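Local coordinates for LPG0439 HIT-related domain-containing protein (Legionella pneumophila subsp. pneumophila, PDB 5L0L) that is of unknown function but carries a HIT-related domain, which makes it a probable relative of the histidine-triad nucleotide-binding proteins, at residues A[41-47]-A[169-174]; A[95-101]-A[128-134]. All coordinates share one frame; numbering follows the deposited sequence.

Interaction 1: residues A[41-47]-A[169-174]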
loop_
_atom_site.group_PDB
_atom_site.type_symbol
_atom_site.label_atom_id
_atom_site.label_comp_id
_atom_site.label_asym_id
_atom_site.label_seq_id
_atom_site.Cartn_x
_atom_site.Cartn_y
_atom_site.Cartn_z
ATOM N N LEU A 41 5.737 -11.442 11.148
ATOM C CA LEU A 41 4.444 -11.109 11.750
ATOM C C LEU A 41 4.657 -9.915 12.692
ATOM O O LEU A 41 5.699 -9.806 13.361
ATOM C CB LEU A 41 3.813 -12.285 12.498
ATOM C CG LEU A 41 3.215 -13.367 11.626
ATOM C CD1 LEU A 41 2.963 -14.599 12.487
ATOM C CD2 LEU A 41 1.907 -12.911 10.970
ATOM N N ASN A 42 3.689 -9.014 12.710
ATOM C CA ASN A 42 3.774 -7.840 13.568
ATOM C C ASN A 42 3.808 -8.276 15.040
ATOM O O ASN A 42 2.854 -8.907 15.497
ATOM C CB ASN A 42 2.602 -6.903 13.296
ATOM C CG ASN A 42 2.769 -5.567 13.985
ATOM O OD1 ASN A 42 2.986 -5.516 15.206
ATOM N ND2 ASN A 42 2.660 -4.485 13.235
ATOM N N PRO A 43 4.890 -7.957 15.777
ATOM C CA PRO A 43 4.990 -8.482 17.145
ATOM C C PRO A 43 4.004 -7.885 18.133
ATOM O O PRO A 43 3.781 -8.504 19.171
ATOM C CB PRO A 43 6.417 -8.123 17.599
ATOM C CG PRO A 43 7.003 -7.285 16.535
ATOM C CD PRO A 43 6.131 -7.285 15.323
ATOM N N THR A 44 3.422 -6.735 17.811
ATOM C CA THR A 44 2.519 -6.048 18.750
ATOM C C THR A 44 1.042 -6.047 18.393
ATOM O O THR A 44 0.245 -5.587 19.199
ATOM C CB THR A 44 2.977 -4.598 18.981
ATOM O OG1 THR A 44 2.899 -3.849 17.765
ATOM C CG2 THR A 44 4.381 -4.580 19.489
ATOM N N ASP A 45 0.666 -6.590 17.235
ATOM C CA ASP A 45 -0.713 -6.587 16.815
ATOM C C ASP A 45 -0.975 -7.807 15.928
ATOM O O ASP A 45 -0.480 -7.878 14.809
ATOM C CB ASP A 45 -1.017 -5.291 16.049
ATOM C CG ASP A 45 -2.509 -5.099 15.783
ATOM O OD1 ASP A 45 -3.361 -5.828 16.360
ATOM O OD2 ASP A 45 -2.829 -4.184 14.992
ATOM N N CYS A 46 -1.782 -8.740 16.448
ATOM C CA CYS A 46 -2.138 -9.962 15.736
ATOM C C CYS A 46 -3.348 -9.826 14.859
ATOM O O CYS A 46 -3.630 -10.732 14.066
ATOM C CB CYS A 46 -2.375 -11.123 16.721
ATOM S SG CYS A 46 -3.785 -10.962 17.823
ATOM N N ARG A 47 -4.073 -8.703 14.956
ATOM C CA ARG A 47 -5.291 -8.545 14.156
ATOM C C ARG A 47 -4.990 -8.646 12.653
ATOM O O ARG A 47 -4.002 -8.070 12.158
ATOM C CB ARG A 47 -5.969 -7.212 14.414
ATOM C CG ARG A 47 -6.413 -7.020 15.868
ATOM C CD ARG A 47 -6.998 -5.649 16.094
ATOM N NE ARG A 47 -6.016 -4.629 15.733
ATOM C CZ ARG A 47 -6.283 -3.456 15.163
ATOM N NH1 ARG A 47 -7.526 -3.064 14.922
ATOM N NH2 ARG A 47 -5.290 -2.656 14.865
ATOM N N GLN A 169 -10.491 1.316 18.066
ATOM C CA GLN A 169 -9.760 0.061 17.918
ATOM C C GLN A 169 -8.482 0.147 18.688
ATOM O O GLN A 169 -8.006 1.223 18.985
ATOM C CB GLN A 169 -9.383 -0.200 16.445
ATOM C CG GLN A 169 -10.570 -0.404 15.547
ATOM C CD GLN A 169 -10.186 -0.420 14.069
ATOM O OE1 GLN A 169 -9.166 -0.979 13.683
ATOM N NE2 GLN A 169 -11.036 0.169 13.247
ATOM N N HIS A 170 -7.889 -1.004 18.973
ATOM C CA HIS A 170 -6.556 -1.043 19.549
ATOM C C HIS A 170 -5.827 -2.316 19.117
ATOM O O HIS A 170 -6.449 -3.308 18.741
ATOM C CB HIS A 170 -6.613 -0.974 21.084
ATOM C CG HIS A 170 -7.342 -2.117 21.689
ATOM N ND1 HIS A 170 -6.739 -3.329 21.929
ATOM C CD2 HIS A 170 -8.641 -2.276 22.014
ATOM C CE1 HIS A 170 -7.626 -4.177 22.416
ATOM N NE2 HIS A 170 -8.787 -3.552 22.493
ATOM N N ALA A 171 -4.513 -2.266 19.204
ATOM C CA ALA A 171 -3.698 -3.426 18.870
ATOM C C ALA A 171 -3.991 -4.545 19.861
ATOM O O ALA A 171 -4.259 -4.277 21.041
ATOM C CB ALA A 171 -2.234 -3.058 18.919
ATOM N N ILE A 172 -3.915 -5.785 19.389
ATOM C CA ILE A 172 -4.071 -6.967 20.229
ATOM C C ILE A 172 -2.758 -7.752 20.252
ATOM O O ILE A 172 -2.303 -8.240 19.208
ATOM C CB ILE A 172 -5.227 -7.870 19.761
ATOM C CG1 ILE A 172 -6.528 -7.053 19.871
ATOM C CG2 ILE A 172 -5.292 -9.150 20.608
ATOM C CD1 ILE A 172 -7.742 -7.754 19.378
ATOM N N LYS A 173 -2.191 -7.904 21.456
ATOM C CA LYS A 173 -0.926 -8.609 21.620
ATOM C C LYS A 173 -1.107 -10.084 21.298
ATOM O O LYS A 173 -2.199 -10.635 21.451
ATOM C CB LYS A 173 -0.394 -8.489 23.064
ATOM C CG LYS A 173 -0.050 -7.071 23.448
ATOM C CD LYS A 173 1.445 -6.732 23.356
ATOM C CE LYS A 173 1.766 -5.435 24.096
ATOM N NZ LYS A 173 2.462 -4.474 23.175
ATOM N N TRP A 174 -0.047 -10.706 20.815
ATOM C CA TRP A 174 -0.087 -12.132 20.451
ATOM C C TRP A 174 -0.153 -13.053 21.673
ATOM O O TRP A 174 0.658 -12.933 22.591
ATOM C CB TRP A 174 1.172 -12.525 19.637
ATOM C CG TRP A 174 1.076 -12.286 18.220
ATOM C CD1 TRP A 174 1.697 -11.304 17.513
ATOM C CD2 TRP A 174 0.328 -13.050 17.272
ATOM N NE1 TRP A 174 1.350 -11.380 16.185
ATOM C CE2 TRP A 174 0.523 -12.454 16.006
ATOM C CE3 TRP A 174 -0.512 -14.172 17.370
ATOM C CZ2 TRP A 174 -0.075 -12.957 14.840
ATOM C CZ3 TRP A 174 -1.096 -14.651 16.232
ATOM C CH2 TRP A 174 -0.879 -14.058 14.978
HETATM O O HOH W 1 2.287 -9.220 21.184
HETATM O O HOH W 2 0.368 -4.140 21.380
HETATM O O HOH W 3 0.472 -10.174 13.386
#
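Cys46 presses its CB onto the middle of the Trp174 indole, 3.3 Å from the centroid of the six-membered ring and nearly on the ring normal, a close CH-pi contact. At the ring edge, Trp174 NE1 donates to Asn42 O at 3.0 Å, the oxygen lying in the indole plane although the bond is bent (133° at the hydrogen). With chi1 of Cys46 at 66°, SG stands farther above the ring than CB and turns toward Ile172, Cys46 SG meeting Ile172 CG2 at 3.6 Å. The two loops illustrate how irregular segments can be joined by backbone and side-chain bonds together. Cys46 N donates to Ile172 O at 2.9 Å, and Ile172 N gives an almost straight bond to Asp45 OD1 at 3.1 Å, reaching the carboxylate from above its plane.

That carboxylate is positioned by Arg47, which grips it side-on: NE meets the syn lone pair of Asp45 OD1 at 3.0 Å, while NH2 forms a salt bridge with Asp45 OD2 at 2.9 Å. A bend at chi3 (-58°) swings the guanidinium back along its own loop, and Arg47 NH1 donates to Gln169 OE1 at 2.9 Å, the oxygen lying in the guanidinium plane while the amide is turned steeply against it. Farther out, Asp45 OD2 also pairs with Arg50, and Asp157 offers its carbonyl oxygen to Arg47 NH2 and its backbone N to Gln169 OE1. Asn42 and Asp45 each close an Asx turn, and one water bridges Pro43 O to Trp174 N.

Leu41, at the end of strand 35-41, touches the indole obliquely with CD1. Leu41 and Trp174 rest on Leu179 of helix 176-194, and Leu41 and Asn42 abut strand 51-58, tying the lead into that helix to the loop between strands 35-41 and 51-58.

Interaction 2: residues A[95-101]-A[128-134]. With SO4 (sulfate ion), chain C.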
loop_
_atom_site.group_PDB
_atom_site.type_symbol
_atom_site.label_atom_id
_atom_site.label_comp_id
_atom_site.label_asym_id
_atom_site.label_seq_id
_atom_site.Cartn_x
_atom_site.Cartn_y
_atom_site.Cartn_z
ATOM N N LEU A 95 -8.414 -14.882 2.377
ATOM C CA LEU A 95 -8.609 -13.525 2.903
ATOM C C LEU A 95 -8.574 -12.466 1.819
ATOM O O LEU A 95 -7.895 -12.632 0.787
ATOM C CB LEU A 95 -7.509 -13.228 3.914
ATOM C CG LEU A 95 -7.508 -14.202 5.110
ATOM C CD1 LEU A 95 -6.236 -14.089 5.915
ATOM C CD2 LEU A 95 -8.729 -13.933 5.967
ATOM N N ILE A 96 -9.249 -11.348 2.082
ATOM C CA ILE A 96 -9.107 -10.141 1.261
ATOM C C ILE A 96 -7.779 -9.510 1.685
ATOM O O ILE A 96 -7.540 -9.354 2.872
ATOM C CB ILE A 96 -10.229 -9.144 1.574
ATOM C CG1 ILE A 96 -11.558 -9.673 1.077
ATOM C CG2 ILE A 96 -9.900 -7.756 0.992
ATOM C CD1 ILE A 96 -12.740 -8.920 1.683
ATOM N N VAL A 97 -6.924 -9.128 0.760
ATOM C CA VAL A 97 -5.641 -8.551 1.179
ATOM C C VAL A 97 -5.756 -7.034 1.193
ATOM O O VAL A 97 -6.394 -6.445 0.309
ATOM C CB VAL A 97 -4.461 -9.024 0.307
ATOM C CG1 VAL A 97 -4.469 -8.373 -1.025
ATOM C CG2 VAL A 97 -3.139 -8.740 1.003
ATOM N N GLN A 98 -5.172 -6.417 2.207
ATOM C CA GLN A 98 -4.998 -4.966 2.283
ATOM C C GLN A 98 -3.564 -4.671 2.680
ATOM O O GLN A 98 -2.896 -5.485 3.356
ATOM C CB GLN A 98 -5.969 -4.333 3.288
ATOM C CG GLN A 98 -7.423 -4.534 2.867
ATOM C CD GLN A 98 -8.422 -3.793 3.738
ATOM O OE1 GLN A 98 -8.193 -3.544 4.930
ATOM N NE2 GLN A 98 -9.547 -3.442 3.137
ATOM N N PHE A 99 -3.047 -3.523 2.255
ATOM C CA PHE A 99 -1.721 -3.105 2.676
ATOM C C PHE A 99 -1.558 -1.589 2.663
ATOM O O PHE A 99 -2.280 -0.890 1.918
ATOM C CB PHE A 99 -0.577 -3.799 1.856
ATOM C CG PHE A 99 -0.639 -3.609 0.362
ATOM C CD1 PHE A 99 -0.070 -2.491 -0.243
ATOM C CD2 PHE A 99 -1.227 -4.564 -0.446
ATOM C CE1 PHE A 99 -0.119 -2.326 -1.608
ATOM C CE2 PHE A 99 -1.275 -4.408 -1.824
ATOM C CZ PHE A 99 -0.729 -3.283 -2.396
ATOM N N SER A 100 -0.620 -1.098 3.475
ATOM C CA SER A 100 -0.342 0.341 3.563
ATOM C C SER A 100 1.138 0.583 3.819
ATOM O O SER A 100 1.735 -0.062 4.705
ATOM C CB SER A 100 -1.114 1.015 4.704
ATOM O OG SER A 100 -2.528 0.984 4.588
ATOM N N GLN A 101 1.722 1.522 3.067
ATOM C CA GLN A 101 3.017 2.124 3.408
ATOM C C GLN A 101 2.748 3.496 4.019
ATOM O O GLN A 101 2.162 4.395 3.370
ATOM C CB GLN A 101 3.888 2.269 2.173
ATOM C CG GLN A 101 5.220 2.994 2.458
ATOM C CD GLN A 101 6.178 2.946 1.296
ATOM O OE1 GLN A 101 6.642 4.018 0.815
ATOM N NE2 GLN A 101 6.370 1.814 0.754
ATOM N N HIS A 128 9.335 0.410 4.713
ATOM C CA HIS A 128 8.554 -0.753 5.171
ATOM C C HIS A 128 7.096 -0.531 4.921
ATOM O O HIS A 128 6.653 0.614 4.821
ATOM C CB HIS A 128 8.815 -1.070 6.663
ATOM C CG HIS A 128 8.177 -0.112 7.627
ATOM N ND1 HIS A 128 8.565 1.209 7.745
ATOM C CD2 HIS A 128 7.137 -0.272 8.481
ATOM C CE1 HIS A 128 7.832 1.804 8.672
ATOM N NE2 HIS A 128 6.950 0.924 9.131
ATOM N N LEU A 129 6.335 -1.622 4.840
ATOM C CA LEU A 129 4.904 -1.517 4.734
ATOM C C LEU A 129 4.229 -2.628 5.525
ATOM O O LEU A 129 4.871 -3.593 5.936
ATOM C CB LEU A 129 4.421 -1.486 3.291
ATOM C CG LEU A 129 4.632 -2.655 2.337
ATOM C CD1 LEU A 129 3.664 -3.799 2.593
ATOM C CD2 LEU A 129 4.480 -2.171 0.901
ATOM N N HIS A 130 2.939 -2.433 5.735
ATOM C CA HIS A 130 2.090 -3.321 6.545
ATOM C C HIS A 130 1.136 -4.015 5.602
ATOM O O HIS A 130 0.637 -3.405 4.670
ATOM C CB HIS A 130 1.256 -2.502 7.529
ATOM C CG HIS A 130 2.078 -1.656 8.429
ATOM N ND1 HIS A 130 2.667 -2.157 9.562
ATOM C CD2 HIS A 130 2.481 -0.366 8.320
ATOM C CE1 HIS A 130 3.399 -1.202 10.123
ATOM N NE2 HIS A 130 3.261 -0.094 9.412
HETATM N N MSE A 131 0.842 -5.276 5.880
HETATM C CA MSE A 131 -0.129 -6.042 5.085
HETATM C C MSE A 131 -0.940 -6.910 6.048
HETATM O O MSE A 131 -0.424 -7.339 7.108
HETATM C CB MSE A 131 0.604 -6.878 4.030
HETATM C CG MSE A 131 -0.353 -7.662 3.174
HETATM SE SE MSE A 131 0.563 -8.668 1.731
HETATM C CE MSE A 131 1.304 -7.149 0.751
ATOM N N TRP A 132 -2.214 -7.114 5.735
ATOM C CA TRP A 132 -3.096 -7.898 6.605
ATOM C C TRP A 132 -4.257 -8.414 5.789
ATOM O O TRP A 132 -4.400 -8.065 4.589
ATOM C CB TRP A 132 -3.586 -7.041 7.797
ATOM C CG TRP A 132 -4.368 -5.851 7.346
ATOM C CD1 TRP A 132 -5.726 -5.745 7.265
ATOM C CD2 TRP A 132 -3.842 -4.590 6.889
ATOM N NE1 TRP A 132 -6.079 -4.513 6.752
ATOM C CE2 TRP A 132 -4.948 -3.783 6.527
ATOM C CE3 TRP A 132 -2.548 -4.063 6.744
ATOM C CZ2 TRP A 132 -4.809 -2.477 6.049
ATOM C CZ3 TRP A 132 -2.411 -2.791 6.217
ATOM C CH2 TRP A 132 -3.526 -2.013 5.869
ATOM N N GLY A 133 -5.049 -9.270 6.407
ATOM C CA GLY A 133 -6.216 -9.890 5.740
ATOM C C GLY A 133 -7.525 -9.423 6.362
ATOM O O GLY A 133 -7.582 -9.110 7.579
ATOM N N ARG A 134 -8.572 -9.391 5.532
ATOM C CA ARG A 134 -9.932 -9.112 5.944
ATOM C C ARG A 134 -10.856 -10.300 5.655
ATOM O O ARG A 134 -10.714 -11.026 4.660
ATOM C CB ARG A 134 -10.485 -7.831 5.268
ATOM C CG ARG A 134 -9.596 -6.595 5.416
ATOM C CD ARG A 134 -9.435 -6.162 6.884
ATOM N NE ARG A 134 -10.702 -5.774 7.491
ATOM C CZ ARG A 134 -11.289 -4.582 7.317
ATOM N NH1 ARG A 134 -12.444 -4.361 7.892
ATOM N NH2 ARG A 134 -10.729 -3.605 6.585
HETATM S S SO4 C . 4.233 2.912 10.779
HETATM O O1 SO4 C . 5.231 1.890 11.210
HETATM O O2 SO4 C . 4.828 4.151 11.266
HETATM O O3 SO4 C . 4.218 2.668 9.342
HETATM O O4 SO4 C . 3.119 2.402 11.590
#
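Gln98 and Trp132 face each other as a hydrogen-bonded pair in the antiparallel ladder joining strands 96-101 and 128-134, part of the central sheet of this HIT-related domain. The order His128-Leu129-His130-Met131-Trp132 recalls the HIT signature, with tryptophan where the third histidine would probably fall.

Gln98 can be followed outward from the sheet. Its CB lies over the indole of Trp132, toward the rim, 3.4 Å from CE2. CG and CD pass across the folded Arg134 chain at a slant, CD coming within 3.5 Å of Arg134 CG. At the tip, OE1 accepts twice: from Trp132 NE1 at 3.0 Å, in the amide plane and on a lone pair, and from Arg134 NH2 at 3.0 Å, tilted from that plane. The other tip atom, NE2, crosses the dimer interface to Leu102 O and Asn104 OD1 of the second subunit. Arg134 can curl back to OE1 because it bends at chi2 and chi3 (-63° and -62°), and its NH1 is taken up by Leu154 O and Pro150 O.

On the opposite face, Met131, a selenomethionine, lies beside Phe99, Met131 CE 3.8 Å from Phe99 CD2, and packs against helix 73-92. Residues 99-101 also pair antiparallel with a strand of the second subunit, carrying the sheet across the interface.

A sulfate, probably from the crystallisation liquor, sits against the histidines, consistent with the phosphate site of HIT relatives. Backbone N atoms of Gly103 and Asn105 also hold it; His128 NE2 donates to its O1 and His130 NE2 to its O3, each at 2.9 Å.

Overall arrangement
The two contacts belong to one HIT-related domain and both lie beside strand 51-58, yet their chemistry differs. Interaction 2 is largely buried, a regular strand ladder whose backbone bonds repeat along its length and whose far edge is extended by the second subunit. Interaction 1 is partly buried and lies between irregular loops, where side-chain bonds, a salt bridge and bridging waters accompany a single backbone-to-backbone bond and no other subunit takes part. Their centres lie about 13 Å apart and their nearest atoms about 4 Å, without touching. Arg50 links the neighbourhoods: it pairs with Asp45 of 41-47 and touches His130 and Trp132 of 128-134.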